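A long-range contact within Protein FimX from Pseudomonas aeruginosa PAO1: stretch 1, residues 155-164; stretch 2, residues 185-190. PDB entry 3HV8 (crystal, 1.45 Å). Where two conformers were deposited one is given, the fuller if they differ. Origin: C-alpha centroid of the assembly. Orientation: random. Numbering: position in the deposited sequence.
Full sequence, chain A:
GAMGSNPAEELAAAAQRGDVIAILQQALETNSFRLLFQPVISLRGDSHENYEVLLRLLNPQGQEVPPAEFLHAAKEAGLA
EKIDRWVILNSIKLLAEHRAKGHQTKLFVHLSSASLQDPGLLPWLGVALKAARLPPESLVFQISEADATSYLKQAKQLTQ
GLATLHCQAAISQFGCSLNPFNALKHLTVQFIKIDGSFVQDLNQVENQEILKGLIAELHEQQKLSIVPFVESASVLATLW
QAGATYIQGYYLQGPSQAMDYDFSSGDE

Stretch 1 (155-164) AKQLTQGLAT
Stretch 2, residues 185-190: KHLTVQ

Residues 155-164 form a regular helix with phi/psi near -64/-40; against one side of it lies an irregular segment, 185-190, extended from Leu187 to Val189 (phi/psi -110/158, -107/95, -140/146). The segment runs in the same general sense but crosses obliquely, so that only 186-189 touch the helix: CA of Lys156 lies 4.8 Å from CA of Leu187, and CA of Thr159 lies 5.2 Å from CA of Thr188.

Thr159, buried and pointing toward the segment, lies at the centre of the contact. Its p rotamer (chi1 59°) lets OG1 donate to Ala155 O one turn back (2.8 Å) while accepting from Thr188 N (3.0 Å, nearly linear at 171°). A threonine hydroxyl can do both, so a backbone NH is satisfied without a strand partner. A water donates to Thr159 O (2.7 Å) and Thr188 O (2.8 Å), bridging the two backbones.

Thr188, chi1 m, covers the most surface: its OG1 lies 3.6 Å from Gln160 CG, and its CG2 packs 3.9 Å from Ala163 CB, methyl against methyl. Leu187 (m, t) brings its apolar end, CD2, to 3.6 Å from Ala155 CB, suiting this buried site, and 3.3 Å from Lys156 N. At the exposed margin, Lys156, with chi1 to chi4 all t, lays CG 3.4 Å from His186 O, and its NZ reaches a water (2.7 Å) that also bonds His186 ND1 (2.6 Å).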

# COMPACT_ATOMS: atom_id res chain seq x y z
N ALA A 155 10.31 11.08 4.39
CA ALA A 155 9.66 9.84 4.77
C ALA A 155 9.85 9.57 6.27
O ALA A 155 8.94 9.07 6.95
CB ALA A 155 10.20 8.68 3.94
N LYS A 156 11.04 9.90 6.78
CA LYS A 156 11.30 9.82 8.22
C LYS A 156 10.31 10.69 8.99
O LYS A 156 9.66 10.25 9.93
CB LYS A 156 12.73 10.26 8.51
CG LYS A 156 13.02 10.40 10.00
CD LYS A 156 14.49 10.74 10.23
CE LYS A 156 14.78 10.92 11.71
NZ LYS A 156 16.23 10.94 12.00
N GLN A 157 10.19 11.95 8.57
CA GLN A 157 9.30 12.86 9.26
C GLN A 157 7.84 12.43 9.15
O GLN A 157 7.09 12.46 10.12
CB GLN A 157 9.47 14.28 8.71
CG GLN A 157 10.84 14.87 8.99
CD GLN A 157 11.12 16.13 8.20
OE1 GLN A 157 10.47 16.41 7.19
NE2 GLN A 157 12.12 16.90 8.64
N LEU A 158 7.43 12.01 7.96
CA LEU A 158 6.04 11.60 7.79
C LEU A 158 5.71 10.38 8.64
O LEU A 158 4.72 10.36 9.34
CB LEU A 158 5.72 11.31 6.32
CG LEU A 158 4.33 10.72 6.09
CD1 LEU A 158 3.25 11.68 6.53
CD2 LEU A 158 4.14 10.37 4.63
N THR A 159 6.57 9.36 8.58
CA THR A 159 6.26 8.12 9.32
C THR A 159 6.30 8.31 10.84
O THR A 159 5.51 7.71 11.56
CB THR A 159 7.13 6.91 8.87
OG1 THR A 159 8.52 7.20 9.04
CG2 THR A 159 6.86 6.59 7.40
N GLN A 160 7.17 9.19 11.32
CA GLN A 160 7.17 9.54 12.74
C GLN A 160 5.86 10.24 13.10
O GLN A 160 5.24 9.96 14.13
CB GLN A 160 8.39 10.42 13.07
CG GLN A 160 9.69 9.62 13.21
CD GLN A 160 10.95 10.48 13.24
OE1 GLN A 160 12.06 9.96 13.09
NE2 GLN A 160 10.79 11.78 13.45
N GLY A 161 5.40 11.13 12.22
CA GLY A 161 4.13 11.80 12.44
C GLY A 161 2.92 10.87 12.39
O GLY A 161 1.96 11.02 13.14
N LEU A 162 2.96 9.89 11.49
CA LEU A 162 1.90 8.90 11.43
C LEU A 162 1.80 8.12 12.73
O LEU A 162 0.71 7.80 13.18
CB LEU A 162 2.12 7.94 10.25
CG LEU A 162 1.93 8.57 8.87
CD1 LEU A 162 2.36 7.58 7.78
CD2 LEU A 162 0.48 9.01 8.66
N ALA A 163 2.95 7.81 13.32
CA ALA A 163 2.98 7.06 14.57
C ALA A 163 2.30 7.87 15.67
O ALA A 163 1.54 7.34 16.47
CB ALA A 163 4.41 6.69 14.96
N THR A 164 2.57 9.17 15.68
CA THR A 164 1.94 10.06 16.65
C THR A 164 0.42 10.02 16.51
O THR A 164 -0.30 10.04 17.51
CB THR A 164 2.50 11.50 16.52
OG1 THR A 164 3.91 11.49 16.78
CG2 THR A 164 1.81 12.44 17.50
N LYS A 185 16.53 1.86 8.96
CA LYS A 185 17.19 2.50 10.11
C LYS A 185 16.61 3.88 10.41
O LYS A 185 16.85 4.47 11.47
CB LYS A 185 18.69 2.65 9.86
CG LYS A 185 19.45 1.35 9.61
CD LYS A 185 20.80 1.67 8.97
CE LYS A 185 21.66 0.43 8.77
NZ LYS A 185 23.02 0.79 8.28
N HIS A 186 15.82 4.40 9.47
CA HIS A 186 15.42 5.80 9.51
C HIS A 186 13.92 5.99 9.63
O HIS A 186 13.48 7.06 10.05
CB HIS A 186 15.89 6.51 8.25
CG HIS A 186 17.37 6.45 8.05
ND1 HIS A 186 18.23 7.33 8.68
CD2 HIS A 186 18.15 5.63 7.31
CE1 HIS A 186 19.47 7.05 8.33
NE2 HIS A 186 19.45 6.02 7.50
N LEU A 187 13.16 4.97 9.27
CA LEU A 187 11.72 5.10 9.09
C LEU A 187 10.96 4.37 10.19
O LEU A 187 11.50 3.46 10.82
CB LEU A 187 11.31 4.55 7.73
CG LEU A 187 12.10 5.17 6.56
CD1 LEU A 187 11.76 4.50 5.24
CD2 LEU A 187 11.88 6.68 6.48
N THR A 188 9.71 4.76 10.40
CA THR A 188 8.83 4.13 11.37
C THR A 188 7.82 3.32 10.56
O THR A 188 6.83 3.85 10.04
CB THR A 188 8.12 5.19 12.23
OG1 THR A 188 9.12 6.06 12.80
CG2 THR A 188 7.31 4.57 13.33
N VAL A 189 8.10 2.04 10.39
CA VAL A 189 7.24 1.19 9.59
C VAL A 189 7.10 -0.17 10.25
O VAL A 189 8.04 -0.67 10.89
CB VAL A 189 7.75 1.03 8.14
CG1 VAL A 189 7.79 2.38 7.41
CG2 VAL A 189 9.12 0.38 8.12
N GLN A 190 5.93 -0.76 10.11
CA GLN A 190 5.65 -2.04 10.74
C GLN A 190 5.58 -3.16 9.71
O GLN A 190 5.83 -4.32 10.05
CB GLN A 190 4.36 -1.98 11.54
CG GLN A 190 4.38 -0.99 12.71
CD GLN A 190 4.07 0.42 12.28
OE1 GLN A 190 3.52 0.64 11.20
NE2 GLN A 190 4.43 1.38 13.11
O HOH W 1 17.68 9.16 10.49
O HOH W 2 4.51 5.23 10.93